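Local coordinates for protein glycosyl hydrolase (Rhizobium leguminosarum bv. trifolii, PDB 5NDX) that probably hydrolyses O-glycosidic bonds as a bacterial alpha-L-iduronidase of glycoside hydrolase family 39, at residues R39-I45 with V84-L90; N161-A165 with T203-T207. The protein carries 2 engineered substitutions. All coordinates share one frame; numbering follows the deposited sequence. Where two conformers were deposited one is given.

Contact 1. Residues R39-I45 with V84-L90; sequences RQMLAYI and VMIEHRL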
loop_
_atom_site.group_PDB
_atom_site.type_symbol
_atom_site.label_atom_id
_atom_site.label_comp_id
_atom_site.label_asym_id
_atom_site.label_seq_id
_atom_site.Cartn_x
_atom_site.Cartn_y
_atom_site.Cartn_z
ATOM N N ARG A 39 13.364 -4.167 -6.710
ATOM C CA ARG A 39 12.928 -5.504 -7.156
ATOM C C ARG A 39 12.564 -6.392 -5.934
ATOM O O ARG A 39 11.515 -7.029 -5.899
ATOM C CB ARG A 39 13.995 -6.179 -8.052
ATOM C CG ARG A 39 13.569 -7.571 -8.494
ATOM C CD ARG A 39 14.389 -8.194 -9.639
ATOM N NE ARG A 39 13.809 -9.536 -9.837
ATOM C CZ ARG A 39 12.804 -9.869 -10.668
ATOM N NH1 ARG A 39 12.274 -9.011 -11.518
ATOM N NH2 ARG A 39 12.353 -11.122 -10.674
ATOM N N GLN A 40 13.412 -6.381 -4.915
ATOM C CA GLN A 40 13.129 -7.123 -3.686
ATOM C C GLN A 40 11.872 -6.571 -3.005
ATOM O O GLN A 40 11.024 -7.348 -2.591
ATOM C CB GLN A 40 14.296 -7.089 -2.722
ATOM C CG GLN A 40 14.178 -8.163 -1.682
ATOM C CD GLN A 40 15.309 -8.106 -0.647
ATOM O OE1 GLN A 40 16.522 -8.339 -0.952
ATOM N NE2 GLN A 40 14.934 -7.874 0.550
ATOM N N MET A 41 11.756 -5.249 -2.948
ATOM C CA MET A 41 10.602 -4.617 -2.317
ATOM C C MET A 41 9.274 -5.022 -2.964
ATOM O O MET A 41 8.283 -5.197 -2.263
ATOM C CB MET A 41 10.763 -3.113 -2.332
ATOM C CG MET A 41 11.913 -2.652 -1.454
ATOM S SD MET A 41 12.465 -1.009 -1.906
ATOM C CE MET A 41 13.508 -0.635 -0.492
ATOM N N LEU A 42 9.259 -5.155 -4.297
ATOM C CA LEU A 42 8.038 -5.510 -5.006
ATOM C C LEU A 42 7.489 -6.895 -4.664
ATOM O O LEU A 42 6.305 -7.111 -4.790
ATOM C CB LEU A 42 8.202 -5.372 -6.517
ATOM C CG LEU A 42 8.436 -3.973 -7.026
ATOM C CD1 LEU A 42 8.670 -3.983 -8.522
ATOM C CD2 LEU A 42 7.296 -3.064 -6.697
ATOM N N ALA A 43 8.347 -7.818 -4.260
ATOM C CA ALA A 43 7.911 -9.112 -3.751
ATOM C C ALA A 43 7.098 -8.940 -2.485
ATOM O O ALA A 43 6.054 -9.576 -2.337
ATOM C CB ALA A 43 9.125 -9.981 -3.458
ATOM N N TYR A 44 7.578 -8.102 -1.540
ATOM C CA TYR A 44 6.755 -7.864 -0.331
ATOM C C TYR A 44 5.488 -7.107 -0.659
ATOM O O TYR A 44 4.426 -7.448 -0.144
ATOM C CB TYR A 44 7.464 -7.061 0.725
ATOM C CG TYR A 44 8.741 -7.597 1.232
ATOM C CD1 TYR A 44 8.818 -8.468 2.328
ATOM C CD2 TYR A 44 9.913 -7.212 0.620
ATOM C CE1 TYR A 44 10.056 -8.876 2.812
ATOM C CE2 TYR A 44 11.114 -7.662 1.061
ATOM C CZ TYR A 44 11.194 -8.484 2.145
ATOM O OH TYR A 44 12.498 -8.830 2.462
ATOM N N ILE A 45 5.590 -6.101 -1.542
ATOM C CA ILE A 45 4.450 -5.247 -1.890
ATOM C C ILE A 45 3.360 -6.039 -2.636
ATOM O O ILE A 45 2.179 -5.871 -2.363
ATOM C CB ILE A 45 4.890 -4.043 -2.704
ATOM C CG1 ILE A 45 5.761 -3.132 -1.847
ATOM C CG2 ILE A 45 3.695 -3.266 -3.243
ATOM C CD1 ILE A 45 6.596 -2.158 -2.678
ATOM N N VAL A 84 8.542 -5.681 -14.281
ATOM C CA VAL A 84 8.672 -6.004 -12.852
ATOM C C VAL A 84 7.396 -5.804 -12.070
ATOM O O VAL A 84 7.174 -6.545 -11.131
ATOM C CB VAL A 84 9.746 -5.239 -11.967
ATOM C CG1 VAL A 84 10.997 -5.995 -11.945
ATOM C CG2 VAL A 84 9.903 -3.778 -12.224
ATOM N N MET A 85 6.623 -4.778 -12.399
ATOM C CA MET A 85 5.322 -4.613 -11.763
ATOM C C MET A 85 4.404 -5.801 -12.053
ATOM O O MET A 85 3.936 -6.443 -11.123
ATOM C CB MET A 85 4.628 -3.351 -12.216
ATOM C CG MET A 85 5.363 -2.064 -11.904
ATOM S SD MET A 85 4.149 -0.765 -12.201
ATOM C CE MET A 85 5.315 0.536 -12.326
ATOM N N ILE A 86 4.206 -6.108 -13.332
ATOM C CA ILE A 86 3.310 -7.198 -13.783
ATOM C C ILE A 86 3.698 -8.555 -13.177
ATOM O O ILE A 86 2.870 -9.280 -12.675
ATOM C CB ILE A 86 3.231 -7.281 -15.328
ATOM C CG1 ILE A 86 2.268 -6.241 -15.934
ATOM C CG2 ILE A 86 2.619 -8.616 -15.801
ATOM C CD1 ILE A 86 2.151 -4.892 -15.286
ATOM N N GLU A 87 4.973 -8.841 -13.172
ATOM C CA GLU A 87 5.512 -10.046 -12.583
ATOM C C GLU A 87 5.218 -10.170 -11.062
ATOM O O GLU A 87 5.087 -11.266 -10.555
ATOM C CB GLU A 87 7.015 -10.011 -12.850
ATOM C CG GLU A 87 7.779 -11.228 -12.386
ATOM C CD GLU A 87 9.289 -10.997 -12.292
ATOM O OE1 GLU A 87 9.811 -9.919 -12.697
ATOM O OE2 GLU A 87 9.956 -11.932 -11.787
ATOM N N HIS A 88 5.062 -9.054 -10.338
ATOM C CA HIS A 88 4.693 -9.124 -8.903
ATOM C C HIS A 88 3.222 -8.814 -8.628
ATOM O O HIS A 88 2.875 -8.433 -7.511
ATOM C CB HIS A 88 5.620 -8.218 -8.123
ATOM C CG HIS A 88 7.013 -8.715 -8.137
ATOM N ND1 HIS A 88 7.930 -8.308 -9.076
ATOM C CD2 HIS A 88 7.619 -9.676 -7.407
ATOM C CE1 HIS A 88 9.066 -8.954 -8.885
ATOM N NE2 HIS A 88 8.906 -9.796 -7.881
ATOM N N ARG A 89 2.374 -8.979 -9.656
ATOM C CA ARG A 89 0.941 -8.799 -9.559
ATOM C C ARG A 89 0.579 -7.395 -9.141
ATOM O O ARG A 89 -0.304 -7.191 -8.345
ATOM C CB ARG A 89 0.327 -9.858 -8.614
ATOM C CG ARG A 89 0.751 -11.304 -8.971
ATOM C CD ARG A 89 -0.041 -12.356 -8.182
ATOM N NE ARG A 89 0.263 -12.307 -6.735
ATOM C CZ ARG A 89 1.206 -13.019 -6.100
ATOM N NH1 ARG A 89 1.983 -13.858 -6.773
ATOM N NH2 ARG A 89 1.384 -12.893 -4.776
ATOM N N LEU A 90 1.283 -6.419 -9.678
ATOM C CA LEU A 90 0.996 -5.025 -9.440
ATOM C C LEU A 90 0.604 -4.396 -10.776
ATOM O O LEU A 90 1.052 -4.844 -11.823
ATOM C CB LEU A 90 2.199 -4.364 -8.828
ATOM C CG LEU A 90 2.478 -4.930 -7.415
ATOM C CD1 LEU A 90 3.875 -4.583 -6.966
ATOM C CD2 LEU A 90 1.438 -4.457 -6.395
HETATM O O HOH W 1 11.215 -9.723 -6.212
#
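Two neighbouring outer helices of the TIM barrel meet here, helix 36-45 and the C-terminal end of helix 76-87, where Leu42, His88 and Leu90 pack and Arg39 bridges to Glu87. Helix 76-87 ends in a Schellman motif. Arg89, with positive phi, is the C' residue, and Leu90 N returns to Met85 O. His88 N reaches the same oxygen from the other face of its carbonyl plane. Around this turn His88 and Leu90 both point toward helix 36-45.

Leu42 is central. Leu42 CB sits over one face of the His88 imidazole, a CH-pi contact 4.1 Å from the ring centroid. Leu42 CD1 lies 3.8 Å from Val84 CB. Leu42 CD2 turns the other way and meets Leu90 CD1 at 3.8 Å. Ile45 CG2 extends this apolar patch and touches Leu90 CD1. Leu42 and Met85 also both touch Leu56 of barrel strand 55-58.

The His88 ring is held in rotation from two sides. His88 ND1 donates to Val84 O at 2.8 Å, nearly straight at 170° and in the carbonyl plane. NE2 gives a weak bond to a water that itself donates to Arg39 O. Phe555 of strand 549-557 also meets this ring.

Arg39 is extended, with CG anti to the backbone N (chi1 179°), and this carries the guanidinium across to helix 76-87. His88 CE1 lies over one guanidinium face. Glu541 makes a second salt bridge to NH2, so the arginine also ties the barrel to strand 536-545. The grip on Glu87 is end-on and two-pronged: Arg39 NH1 meets Glu87 OE1 at 2.9 Å and Arg39 NH2 meets Glu87 OE2 at 2.8 Å, both on the syn side, with the two planes 36° apart.

Contact 2. Residues N161-A165 with T203-T207; sequences NYYDA and TSCLT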
loop_
_atom_site.group_PDB
_atom_site.type_symbol
_atom_site.label_atom_id
_atom_site.label_comp_id
_atom_site.label_asym_id
_atom_site.label_seq_id
_atom_site.Cartn_x
_atom_site.Cartn_y
_atom_site.Cartn_z
ATOM N N ASN A 161 -4.347 21.365 -23.389
ATOM C CA ASN A 161 -4.016 20.677 -24.660
ATOM C C ASN A 161 -3.336 19.320 -24.412
ATOM O O ASN A 161 -3.526 18.371 -25.160
ATOM C CB ASN A 161 -3.002 21.482 -25.490
ATOM C CG ASN A 161 -3.547 22.782 -26.049
ATOM O OD1 ASN A 161 -4.755 23.014 -26.159
ATOM N ND2 ASN A 161 -2.623 23.625 -26.445
ATOM N N TYR A 162 -2.437 19.315 -23.439
ATOM C CA TYR A 162 -1.807 18.090 -22.931
ATOM C C TYR A 162 -2.859 17.042 -22.511
ATOM O O TYR A 162 -2.765 15.876 -22.927
ATOM C CB TYR A 162 -0.811 18.443 -21.814
ATOM C CG TYR A 162 -0.528 17.306 -20.857
ATOM C CD1 TYR A 162 0.377 16.281 -21.185
ATOM C CD2 TYR A 162 -1.169 17.249 -19.638
ATOM C CE1 TYR A 162 0.623 15.237 -20.306
ATOM C CE2 TYR A 162 -0.936 16.216 -18.757
ATOM C CZ TYR A 162 -0.060 15.199 -19.110
ATOM O OH TYR A 162 0.134 14.202 -18.206
ATOM N N TYR A 163 -3.867 17.463 -21.746
ATOM C CA TYR A 163 -5.001 16.581 -21.352
ATOM C C TYR A 163 -5.715 16.022 -22.593
ATOM O O TYR A 163 -5.930 14.801 -22.735
ATOM C CB TYR A 163 -5.999 17.310 -20.417
ATOM C CG TYR A 163 -7.003 16.360 -19.843
ATOM C CD1 TYR A 163 -6.689 15.594 -18.717
ATOM C CD2 TYR A 163 -8.194 16.114 -20.487
ATOM C CE1 TYR A 163 -7.557 14.640 -18.229
ATOM C CE2 TYR A 163 -9.073 15.176 -20.019
ATOM C CZ TYR A 163 -8.752 14.427 -18.874
ATOM O OH TYR A 163 -9.608 13.454 -18.399
ATOM N N ASP A 164 -6.024 16.921 -23.529
ATOM C CA ASP A 164 -6.652 16.559 -24.810
ATOM C C ASP A 164 -5.887 15.494 -25.545
ATOM O O ASP A 164 -6.471 14.589 -26.103
ATOM C CB ASP A 164 -6.763 17.790 -25.732
ATOM C CG ASP A 164 -7.733 18.836 -25.220
ATOM O OD1 ASP A 164 -8.704 18.460 -24.548
ATOM O OD2 ASP A 164 -7.538 20.047 -25.511
ATOM N N ALA A 165 -4.570 15.642 -25.550
ATOM C CA ALA A 165 -3.658 14.731 -26.251
ATOM C C ALA A 165 -3.601 13.363 -25.564
ATOM O O ALA A 165 -3.613 12.314 -26.244
ATOM C CB ALA A 165 -2.268 15.352 -26.304
ATOM N N THR A 203 -13.766 22.549 -25.148
ATOM C CA THR A 203 -13.707 21.674 -26.326
ATOM C C THR A 203 -12.266 21.261 -26.611
ATOM O O THR A 203 -11.330 22.037 -26.435
ATOM C CB THR A 203 -14.317 22.359 -27.595
ATOM O OG1 THR A 203 -13.598 23.558 -27.843
ATOM C CG2 THR A 203 -15.832 22.735 -27.420
ATOM N N SER A 204 -12.104 20.020 -27.029
ATOM C CA SER A 204 -10.779 19.466 -27.266
ATOM C C SER A 204 -10.139 20.171 -28.447
ATOM O O SER A 204 -10.770 20.322 -29.479
ATOM C CB SER A 204 -10.882 17.973 -27.567
ATOM O OG SER A 204 -9.712 17.509 -28.221
ATOM N N CYS A 205 -8.874 20.536 -28.308
ATOM C CA CYS A 205 -8.109 21.109 -29.391
ATOM C C CYS A 205 -7.725 20.121 -30.488
ATOM O O CYS A 205 -7.090 20.542 -31.442
ATOM C CB CYS A 205 -6.818 21.741 -28.843
ATOM S SG CYS A 205 -5.513 20.563 -28.333
ATOM N N LEU A 206 -8.051 18.830 -30.366
ATOM C CA LEU A 206 -7.661 17.818 -31.369
ATOM C C LEU A 206 -8.821 17.234 -32.159
ATOM O O LEU A 206 -8.697 16.981 -33.357
ATOM C CB LEU A 206 -6.913 16.669 -30.708
ATOM C CG LEU A 206 -5.505 17.005 -30.235
ATOM C CD1 LEU A 206 -5.062 15.924 -29.255
ATOM C CD2 LEU A 206 -4.512 17.131 -31.385
ATOM N N THR A 207 -9.919 16.953 -31.468
ATOM C CA THR A 207 -11.215 16.816 -32.105
ATOM C C THR A 207 -11.557 18.304 -32.229
ATOM O O THR A 207 -10.663 19.154 -32.143
ATOM C CB THR A 207 -12.233 16.045 -31.217
ATOM O OG1 THR A 207 -12.687 16.876 -30.137
ATOM C CG2 THR A 207 -11.620 14.753 -30.625
HETATM O O HOH W 2 -8.978 15.230 -26.965
#
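Asn161 brings its amide oxygen to Cys205, with Asn161 OD1 3.6 Å from Cys205 CB. On the other branch of the amide, Asn161 ND2 donates to Tyr107 O. One turn further along the helix, Asp164 makes the main polar link. Asp164 OD2 accepts from Cys205 N at 3.1 Å, and the N-H points almost straight at it, at 177°. The donor comes from above the carboxylate plane, 73° out of it. The other oxygen, Asp164 OD1, rests against Ser204 CA at 3.6 Å.

The backbone of Asp164 is used as well. A water donates to Asp164 O at 2.7 Å and also bonds Ser204 OG, giving a second link between helix and loop. Ala165 supplies the apolar end. Leu206 CD1 lies against Ala165 CA at 3.5 Å and also touches Ala165 CB. The same leucine side chain reaches Arg114 of helix 110-131.

The loop is braced from within by Ser204 OG, which accepts from Leu206 N at 3.0 Å and weakly from Thr207 N. Ser204 OG is anti to the backbone N (chi1 161°), which leaves it beside the carbonyl carbon and near the amides that follow. This is an ST turn. It shapes the loop between helix 190-200 and strand 216-219, which packs on outer helix 155-171 of the TIM barrel.

Both contacts lie in the TIM-barrel part of the chain, yet they do not touch. Their centres are 35 Å apart and their nearest atoms about 16 Å. Contact 1 closes before contact 2 opens along the sequence. The first joins the outer helices that follow strands 24-27 and 55-58, and its centre lies about 12 Å from the centre of the chain. The second joins the helix after strand 140-142 to a later loop, its centre about 33 Å from that of the chain. Both lie away from the ligand pockets. Contact 1 is not part of a pocket: the Leu90 side chain is about 11 Å from one bound 8U8 molecule.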